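Local coordinates for N-acetylmuramoyl-L-alanine amidase domain-containing protein SAOUHSC_02979 (Staphylococcus aureus, PDB 5T1Q), which probably hydrolyses amide bonds of cell-wall peptidoglycan as a secreted amidase, this chain carrying its glucosaminidase-like and C-terminal CHAP regions, at residues Gly304-Asp309 with Ala350-Tyr355; Val299-Gly304 with Tyr312-Phe317; Ser326-Glu331 with His342-Ala347. All coordinates share one frame; numbering follows the deposited sequence.

The three contacts lie in the C-terminal, CHAP/peptidase C51 part of the chain and meet on one mixed sheet. Contacts 1 and 2 are closest, with centres about 6 Å apart; they share Gly304, and strand 354-357 lies beside strand 298-301, where Ser354 O is 2.8 Å from Val300 N. Contact 3 is nested within the chain segment that contact 1 closes, their centres about 11 Å apart. Contacts 2 and 3, about 13 Å apart between centres, are joined where His314 NE2 reaches Glu331 OE1 at 2.7 Å. Together with Cys253, these two residues are consistent with the Cys-His-Glu triad of a CHAP amidase. Separate sodium ions are bound by Phe306 O in contact 1 and Glu302 OE1 in contact 2.

Contact 1 of 3, residues Gly304-Asp309 with Ala350-Tyr355; sequences GQFGAD and AEELSY. With NA (sodium ion), chain F.
Gln305 reaches across to the turn at Glu352 and Leu353 with its carboxamide, while the ring of Phe306 meets the same two residues next to it. The Gln305 side chain is fully stretched, with CG anti to the backbone N (chi1 -176°) and CD anti again beyond it, which carries the amide to the far segment. There NE2 donates to Glu352 O at 3.2 Å; the N-H...O angle is 149°, and the donor stands well above the carbonyl plane. The other end of the amide serves its own side of the contact, since OE1 accepts from the backbone N of Glu302. The amide is thus held at both ends, which fixes its rotation. Leu353 crosses the Gln305 chain obliquely and presents CD2 to the amide, 3.6 Å from OE1.

Phe306 CZ lies 3.9 Å from Glu352 CB, which sits at the ring edge near the plane, and the two side chains cross at about a right angle. Beyond CB the Glu352 chain bends at chi2 and its carboxylate leads away, its plane 82° from that of the ring. Leu353 CD2 approaches the ring obliquely, 4.0 Å from Phe306 CE2, so this one methyl touches both Gln305 and Phe306. Gln305 CG covers part of one ring face, offset toward the rim. Phe306 O binds a sodium ion at 2.6 Å, alongside two waters.

The turn from Ala350 to Leu353 is type I, and Ala350 O accepts from Leu353 N and from Tyr355 OH on opposite faces of its plane. In the fold, the contact brings the loop between strands 298-301 and 314-321 against the link from helix 347-350 to strand 354-357, with Leu353 packing on Val299 and Phe301 of strand 298-301.

Contact 2 of 3, residues Val299-Gly304 with Tyr312-Phe317; sequences VVFEAG and YGHVAF. With NA (sodium ion), chain E.
Val299 and Phe301 pair with Ala316 and His314 through four backbone hydrogen bonds, which satisfy both N-H and C=O of each residue. Val299 N donates to Ala316 O at 2.7 Å, and Ala316 N donates back to Val299 O; Phe301 N likewise donates to His314 O at 2.9 Å, with His314 N bonded back to Phe301 O. Between them Val300 and Val315 form a non-hydrogen-bonded pair, and the outward N-H of Val300 is taken by Ser354 of the next strand. Val299 O also receives a CA-H...O contact from Val315 CA at 3.3 Å.

His314 CG is anti to the backbone N (chi1 -178°), and the side chain lies beside Phe301, pointing the same way, the ring planes 53° apart and Phe301 CD1 3.9 Å from His314 CD2. The imidazole NE2 is hydrogen-bonded to Glu331 OE1. On the loop, Glu302 OE1 binds a sodium ion at 2.6 Å; the backbone O of His276, OD1 of Asn279 and of Asn280, and two waters complete the site, and water 3 donates to Glu302 OE2. With His314 touching Cys253 of helix 253-262, this antiparallel pair is consistent with the Cys-His core of a CHAP domain, of the papain-like peptidase clan.

Contact 3 of 3, residues Ser326-Glu331 with His342-Ala347; sequences SIVISE and HRTINA
An antiparallel beta hairpin brings Ile327, Ile329 and Glu331 against Ile345 and Arg343, pairing strand 327-332 with strand 339-345 in the mixed sheet. Four backbone hydrogen bonds link Ile327 with Ile345 and Ile329 with Arg343; that from Ile329 N to Arg343 O, 2.9 Å long, is nearly straight. On the face carrying these residues, Ile327 lies side by side with Ile345, CG1 being 3.6 Å from Ile345 CB. Ile329 CD1 reaches Ile345 CG1 at 3.8 Å and covers one face of the Arg343 guanidinium.

The Arg343 chain, extended from CG to NE (chi2 -172°, chi3 169°), carries NE to Glu331 and grips it side-on with two nitrogens: NE donates to OE2 at 2.7 Å and NH2 to OE1 at 3.3 Å. Both oxygens use their syn lone pairs, and the flat groups are nearly coplanar, 17° apart. The same OE1 bonds His314, consistent with the acidic member of a CHAP-type Cys-His-Glu triad, whose carboxylate Arg343 would orient as a second-shell residue.

The opposite face carries Val328 across from Thr344 and Ser330 across from His342. Ser330 CB meets the edge of the His342 ring, 3.8 Å from CD2, and Ser330 OG is hydrogen-bonded to Glu319 and Tyr256. His342 NE2 is hydrogen-bonded to Glu38 OE2.

Contact 1 of 3, residues Gly304-Asp309 with Ala350-Tyr355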
loop_
_atom_site.group_PDB
_atom_site.type_symbol
_atom_site.label_atom_id
_atom_site.label_comp_id
_atom_site.label_asym_id
_atom_site.label_seq_id
_atom_site.Cartn_x
_atom_site.Cartn_y
_atom_site.Cartn_z
ATOM N N GLY A 304 -3.689 21.516 -11.161
ATOM C CA GLY A 304 -2.510 22.212 -11.677
ATOM C C GLY A 304 -1.841 23.229 -10.755
ATOM O O GLY A 304 -0.865 23.831 -11.146
ATOM N N GLN A 305 -2.319 23.411 -9.532
ATOM C CA GLN A 305 -1.748 24.441 -8.657
ATOM C C GLN A 305 -0.436 24.047 -7.979
ATOM O O GLN A 305 -0.399 23.066 -7.274
ATOM C CB GLN A 305 -2.762 24.831 -7.594
ATOM C CG GLN A 305 -2.329 25.973 -6.674
ATOM C CD GLN A 305 -3.403 26.336 -5.669
ATOM O OE1 GLN A 305 -4.236 25.508 -5.305
ATOM N NE2 GLN A 305 -3.401 27.575 -5.232
ATOM N N PHE A 306 0.612 24.850 -8.172
ATOM C CA PHE A 306 1.959 24.614 -7.581
ATOM C C PHE A 306 2.476 23.184 -7.818
ATOM O O PHE A 306 2.948 22.503 -6.890
ATOM C CB PHE A 306 1.982 24.930 -6.068
ATOM C CG PHE A 306 1.401 26.276 -5.702
ATOM C CD1 PHE A 306 1.635 27.402 -6.485
ATOM C CD2 PHE A 306 0.699 26.430 -4.524
ATOM C CE1 PHE A 306 1.111 28.637 -6.130
ATOM C CE2 PHE A 306 0.185 27.660 -4.154
ATOM C CZ PHE A 306 0.389 28.769 -4.959
ATOM N N GLY A 307 2.340 22.721 -9.050
ATOM C CA GLY A 307 2.758 21.381 -9.427
ATOM C C GLY A 307 1.771 20.260 -9.142
ATOM O O GLY A 307 2.054 19.113 -9.457
ATOM N N ALA A 308 0.620 20.560 -8.549
ATOM C CA ALA A 308 -0.367 19.499 -8.266
ATOM C C ALA A 308 -0.907 18.923 -9.578
ATOM O O ALA A 308 -0.902 19.589 -10.601
ATOM C CB ALA A 308 -1.509 20.028 -7.405
ATOM N N ASP A 309 -1.388 17.686 -9.534
ATOM C CA ASP A 309 -1.928 17.025 -10.732
ATOM C C ASP A 309 -2.820 17.971 -11.561
ATOM O O ASP A 309 -3.753 18.611 -11.032
ATOM C CB ASP A 309 -2.693 15.774 -10.329
ATOM C CG ASP A 309 -2.996 14.871 -11.496
ATOM O OD1 ASP A 309 -3.874 15.200 -12.328
ATOM O OD2 ASP A 309 -2.378 13.784 -11.534
ATOM N N ALA A 350 1.264 28.706 0.985
ATOM C CA ALA A 350 0.248 28.201 1.925
ATOM C C ALA A 350 -0.967 29.095 2.019
ATOM O O ALA A 350 -2.085 28.607 2.137
ATOM C CB ALA A 350 0.842 28.010 3.302
ATOM N N GLU A 351 -0.753 30.403 1.951
ATOM C CA GLU A 351 -1.863 31.357 2.034
ATOM C C GLU A 351 -2.787 31.327 0.811
ATOM O O GLU A 351 -3.853 31.947 0.820
ATOM C CB GLU A 351 -1.304 32.761 2.304
ATOM C CG GLU A 351 -0.688 32.817 3.697
ATOM C CD GLU A 351 0.165 34.035 3.963
ATOM O OE1 GLU A 351 1.052 33.929 4.841
ATOM O OE2 GLU A 351 -0.048 35.086 3.316
ATOM N N GLU A 352 -2.385 30.591 -0.221
ATOM C CA GLU A 352 -3.165 30.481 -1.465
ATOM C C GLU A 352 -3.923 29.190 -1.574
ATOM O O GLU A 352 -4.616 28.960 -2.571
ATOM C CB GLU A 352 -2.243 30.603 -2.685
ATOM C CG GLU A 352 -1.458 31.895 -2.749
ATOM C CD GLU A 352 -2.352 33.098 -2.739
ATOM O OE1 GLU A 352 -3.515 32.969 -3.170
ATOM O OE2 GLU A 352 -1.910 34.169 -2.278
ATOM N N LEU A 353 -3.778 28.325 -0.573
ATOM C CA LEU A 353 -4.473 27.055 -0.562
ATOM C C LEU A 353 -5.757 27.172 0.253
ATOM O O LEU A 353 -5.978 28.179 0.928
ATOM C CB LEU A 353 -3.550 25.995 0.019
ATOM C CG LEU A 353 -2.224 25.848 -0.713
ATOM C CD1 LEU A 353 -1.336 24.861 0.010
ATOM C CD2 LEU A 353 -2.428 25.417 -2.161
ATOM N N SER A 354 -6.624 26.156 0.148
ATOM C CA SER A 354 -7.872 26.095 0.910
ATOM C C SER A 354 -7.750 25.077 2.007
ATOM O O SER A 354 -7.216 23.991 1.786
ATOM C CB SER A 354 -9.047 25.717 0.025
ATOM O OG SER A 354 -9.354 26.758 -0.831
ATOM N N TYR A 355 -8.243 25.439 3.187
ATOM C CA TYR A 355 -8.197 24.580 4.377
ATOM C C TYR A 355 -9.605 24.220 4.817
ATOM O O TYR A 355 -10.411 25.100 5.063
ATOM C CB TYR A 355 -7.456 25.293 5.483
ATOM C CG TYR A 355 -6.047 25.639 5.049
ATOM C CD1 TYR A 355 -5.786 26.821 4.332
ATOM C CD2 TYR A 355 -4.989 24.765 5.289
ATOM C CE1 TYR A 355 -4.505 27.116 3.877
ATOM C CE2 TYR A 355 -3.710 25.062 4.851
ATOM C CZ TYR A 355 -3.476 26.234 4.135
ATOM O OH TYR A 355 -2.212 26.541 3.716
HETATM NA NA NA F . 2.645 20.239 -5.538
HETATM O O HOH W 1 1.404 17.798 -5.201
HETATM O O HOH W 2 4.360 18.673 -5.912
#

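Contact 2 of 3, residues Val299-Gly304 with Tyr312-Phe317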
loop_
_atom_site.group_PDB
_atom_site.type_symbol
_atom_site.label_atom_id
_atom_site.label_comp_id
_atom_site.label_asym_id
_atom_site.label_seq_id
_atom_site.Cartn_x
_atom_site.Cartn_y
_atom_site.Cartn_z
ATOM N N VAL A 299 -5.858 20.216 3.485
ATOM C CA VAL A 299 -5.403 21.329 2.652
ATOM C C VAL A 299 -5.538 20.930 1.191
ATOM O O VAL A 299 -5.034 19.883 0.759
ATOM C CB VAL A 299 -3.992 21.837 3.022
ATOM C CG1 VAL A 299 -2.964 20.720 2.991
ATOM C CG2 VAL A 299 -3.577 22.982 2.107
ATOM N N VAL A 300 -6.247 21.765 0.435
ATOM C CA VAL A 300 -6.505 21.475 -0.957
ATOM C C VAL A 300 -5.695 22.333 -1.931
ATOM O O VAL A 300 -5.589 23.549 -1.759
ATOM C CB VAL A 300 -7.989 21.682 -1.258
ATOM C CG1 VAL A 300 -8.278 21.434 -2.738
ATOM C CG2 VAL A 300 -8.835 20.795 -0.357
ATOM N N PHE A 301 -5.170 21.650 -2.958
ATOM C CA PHE A 301 -4.451 22.220 -4.082
ATOM C C PHE A 301 -5.388 22.088 -5.288
ATOM O O PHE A 301 -5.792 20.957 -5.634
ATOM C CB PHE A 301 -3.198 21.383 -4.422
ATOM C CG PHE A 301 -2.075 21.476 -3.416
ATOM C CD1 PHE A 301 -2.132 20.777 -2.222
ATOM C CD2 PHE A 301 -0.940 22.223 -3.696
ATOM C CE1 PHE A 301 -1.088 20.840 -1.309
ATOM C CE2 PHE A 301 0.109 22.303 -2.779
ATOM C CZ PHE A 301 0.045 21.600 -1.598
ATOM N N GLU A 302 -5.712 23.201 -5.952
ATOM C CA GLU A 302 -6.557 23.152 -7.156
ATOM C C GLU A 302 -5.821 22.402 -8.290
ATOM O O GLU A 302 -4.611 22.173 -8.219
ATOM C CB GLU A 302 -6.930 24.570 -7.637
ATOM C CG GLU A 302 -7.732 25.429 -6.643
ATOM C CD GLU A 302 -9.183 24.975 -6.463
ATOM O OE1 GLU A 302 -9.591 23.946 -7.038
ATOM O OE2 GLU A 302 -9.955 25.674 -5.760
ATOM N N ALA A 303 -6.574 21.947 -9.280
ATOM C CA ALA A 303 -6.013 21.275 -10.453
ATOM C C ALA A 303 -4.865 22.115 -11.034
ATOM O O ALA A 303 -5.031 23.291 -11.289
ATOM C CB ALA A 303 -7.104 21.085 -11.498
ATOM N N GLY A 304 -3.689 21.516 -11.161
ATOM C CA GLY A 304 -2.510 22.212 -11.677
ATOM C C GLY A 304 -1.841 23.229 -10.755
ATOM O O GLY A 304 -0.865 23.831 -11.146
ATOM N N TYR A 312 -6.602 16.406 -11.471
ATOM C CA TYR A 312 -7.160 16.088 -10.144
ATOM C C TYR A 312 -6.775 16.995 -8.989
ATOM O O TYR A 312 -7.419 16.949 -7.955
ATOM C CB TYR A 312 -6.792 14.661 -9.717
ATOM C CG TYR A 312 -7.337 13.531 -10.559
ATOM C CD1 TYR A 312 -8.646 13.543 -11.028
ATOM C CD2 TYR A 312 -6.585 12.382 -10.762
ATOM C CE1 TYR A 312 -9.156 12.475 -11.756
ATOM C CE2 TYR A 312 -7.089 11.309 -11.481
ATOM C CZ TYR A 312 -8.372 11.360 -11.976
ATOM O OH TYR A 312 -8.870 10.304 -12.704
ATOM N N GLY A 313 -5.730 17.794 -9.131
ATOM C CA GLY A 313 -5.258 18.586 -8.008
ATOM C C GLY A 313 -4.700 17.630 -6.957
ATOM O O GLY A 313 -4.302 16.508 -7.265
ATOM N N HIS A 314 -4.732 18.049 -5.710
ATOM C CA HIS A 314 -4.181 17.250 -4.648
ATOM C C HIS A 314 -4.770 17.663 -3.320
ATOM O O HIS A 314 -5.272 18.772 -3.186
ATOM C CB HIS A 314 -2.652 17.437 -4.653
ATOM C CG HIS A 314 -1.939 16.627 -3.628
ATOM N ND1 HIS A 314 -1.936 15.251 -3.648
ATOM C CD2 HIS A 314 -1.171 16.991 -2.576
ATOM C CE1 HIS A 314 -1.223 14.799 -2.625
ATOM N NE2 HIS A 314 -0.755 15.834 -1.955
ATOM N N VAL A 315 -4.735 16.758 -2.353
ATOM C CA VAL A 315 -5.186 17.045 -1.009
ATOM C C VAL A 315 -4.197 16.421 -0.013
ATOM O O VAL A 315 -3.666 15.330 -0.234
ATOM C CB VAL A 315 -6.670 16.643 -0.780
ATOM C CG1 VAL A 315 -6.870 15.130 -0.840
ATOM C CG2 VAL A 315 -7.182 17.182 0.534
ATOM N N ALA A 316 -3.948 17.140 1.077
ATOM C CA ALA A 316 -3.003 16.724 2.109
ATOM C C ALA A 316 -3.540 17.107 3.468
ATOM O O ALA A 316 -4.556 17.800 3.560
ATOM C CB ALA A 316 -1.651 17.375 1.879
ATOM N N PHE A 317 -2.880 16.635 4.519
ATOM C CA PHE A 317 -3.289 16.904 5.893
ATOM C C PHE A 317 -2.301 17.857 6.555
ATOM O O PHE A 317 -1.097 17.633 6.482
ATOM C CB PHE A 317 -3.357 15.580 6.666
ATOM C CG PHE A 317 -3.753 15.735 8.112
ATOM C CD1 PHE A 317 -5.082 15.845 8.466
ATOM C CD2 PHE A 317 -2.798 15.776 9.114
ATOM C CE1 PHE A 317 -5.466 15.991 9.795
ATOM C CE2 PHE A 317 -3.169 15.938 10.448
ATOM C CZ PHE A 317 -4.510 16.035 10.786
HETATM NA NA NA E . -11.967 23.231 -6.163
HETATM O O HOH W 3 -12.378 25.756 -6.353
HETATM O O HOH W 4 -12.419 22.659 -8.321
#

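Contact 3 of 3, residues Ser326-Glu331 with His342-Ala347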
loop_
_atom_site.group_PDB
_atom_site.type_symbol
_atom_site.label_atom_id
_atom_site.label_comp_id
_atom_site.label_asym_id
_atom_site.label_seq_id
_atom_site.Cartn_x
_atom_site.Cartn_y
_atom_site.Cartn_z
ATOM N N SER A 326 4.287 29.214 7.317
ATOM C CA SER A 326 4.447 28.034 6.466
ATOM C C SER A 326 3.714 26.862 7.123
ATOM O O SER A 326 3.297 26.971 8.266
ATOM C CB SER A 326 5.923 27.717 6.222
ATOM O OG SER A 326 6.622 27.498 7.419
ATOM N N ILE A 327 3.522 25.763 6.399
ATOM C CA ILE A 327 2.824 24.605 6.966
ATOM C C ILE A 327 3.617 23.325 6.736
ATOM O O ILE A 327 4.403 23.234 5.793
ATOM C CB ILE A 327 1.396 24.424 6.353
ATOM C CG1 ILE A 327 1.466 24.245 4.833
ATOM C CG2 ILE A 327 0.527 25.626 6.667
ATOM C CD1 ILE A 327 0.145 23.976 4.152
ATOM N N VAL A 328 3.399 22.348 7.611
ATOM C CA VAL A 328 3.966 21.020 7.466
ATOM C C VAL A 328 2.775 20.135 7.131
ATOM O O VAL A 328 1.777 20.116 7.879
ATOM C CB VAL A 328 4.608 20.518 8.755
ATOM C CG1 VAL A 328 5.197 19.128 8.541
ATOM C CG2 VAL A 328 5.674 21.494 9.234
ATOM N N ILE A 329 2.871 19.407 6.016
ATOM C CA ILE A 329 1.793 18.556 5.564
ATOM C C ILE A 329 2.246 17.111 5.399
ATOM O O ILE A 329 3.426 16.859 5.182
ATOM C CB ILE A 329 1.214 19.031 4.203
ATOM C CG1 ILE A 329 2.272 19.016 3.097
ATOM C CG2 ILE A 329 0.649 20.428 4.336
ATOM C CD1 ILE A 329 1.749 19.303 1.703
ATOM N N SER A 330 1.290 16.182 5.499
ATOM C CA SER A 330 1.533 14.779 5.240
ATOM C C SER A 330 0.553 14.380 4.116
ATOM O O SER A 330 -0.555 14.934 3.988
ATOM C CB SER A 330 1.382 13.913 6.503
ATOM O OG SER A 330 0.058 13.918 7.000
ATOM N N GLU A 331 0.953 13.410 3.316
ATOM C CA GLU A 331 0.183 13.038 2.136
ATOM C C GLU A 331 0.614 11.658 1.671
ATOM O O GLU A 331 1.587 11.123 2.180
ATOM C CB GLU A 331 0.453 14.077 1.046
ATOM C CG GLU A 331 1.945 14.252 0.786
ATOM C CD GLU A 331 2.320 15.531 0.074
ATOM O OE1 GLU A 331 1.433 16.224 -0.481
ATOM O OE2 GLU A 331 3.538 15.846 0.058
ATOM N N HIS A 342 5.883 13.591 3.613
ATOM C CA HIS A 342 5.576 14.859 4.252
ATOM C C HIS A 342 6.506 15.933 3.732
ATOM O O HIS A 342 7.606 15.637 3.276
ATOM C CB HIS A 342 5.821 14.757 5.775
ATOM C CG HIS A 342 5.877 13.360 6.298
ATOM N ND1 HIS A 342 7.070 12.707 6.528
ATOM C CD2 HIS A 342 4.900 12.484 6.630
ATOM C CE1 HIS A 342 6.825 11.488 6.978
ATOM N NE2 HIS A 342 5.514 11.327 7.042
ATOM N N ARG A 343 6.090 17.181 3.852
ATOM C CA ARG A 343 6.921 18.292 3.419
ATOM C C ARG A 343 6.416 19.593 3.997
ATOM O O ARG A 343 5.363 19.629 4.606
ATOM C CB ARG A 343 6.964 18.384 1.872
ATOM C CG ARG A 343 5.609 18.501 1.200
ATOM C CD ARG A 343 5.737 18.379 -0.322
ATOM N NE ARG A 343 4.423 18.224 -0.939
ATOM C CZ ARG A 343 3.829 19.055 -1.798
ATOM N NH1 ARG A 343 4.426 20.144 -2.260
ATOM N NH2 ARG A 343 2.618 18.739 -2.253
ATOM N N THR A 344 7.176 20.656 3.764
ATOM C CA THR A 344 6.832 21.986 4.207
ATOM C C THR A 344 6.479 22.850 2.996
ATOM O O THR A 344 7.204 22.859 2.004
ATOM C CB THR A 344 8.011 22.642 4.952
ATOM O OG1 THR A 344 8.252 21.921 6.153
ATOM C CG2 THR A 344 7.718 24.124 5.301
ATOM N N ILE A 345 5.363 23.562 3.091
ATOM C CA ILE A 345 4.931 24.478 2.047
ATOM C C ILE A 345 5.204 25.872 2.580
ATOM O O ILE A 345 4.741 26.199 3.674
ATOM C CB ILE A 345 3.416 24.335 1.761
ATOM C CG1 ILE A 345 3.058 22.900 1.307
ATOM C CG2 ILE A 345 2.958 25.388 0.747
ATOM C CD1 ILE A 345 3.727 22.458 0.013
ATOM N N ASN A 346 5.919 26.703 1.808
ATOM C CA ASN A 346 6.258 28.062 2.260
ATOM C C ASN A 346 5.010 28.922 2.502
ATOM O O ASN A 346 3.916 28.640 1.976
ATOM C CB ASN A 346 7.319 28.748 1.354
ATOM C CG ASN A 346 6.849 28.992 -0.090
ATOM O OD1 ASN A 346 7.320 28.324 -1.021
ATOM N ND2 ASN A 346 5.962 29.970 -0.294
ATOM N N ALA A 347 5.189 29.958 3.318
ATOM C CA ALA A 347 4.110 30.855 3.745
ATOM C C ALA A 347 3.304 31.474 2.611
ATOM O O ALA A 347 2.073 31.467 2.654
ATOM C CB ALA A 347 4.656 31.953 4.648
#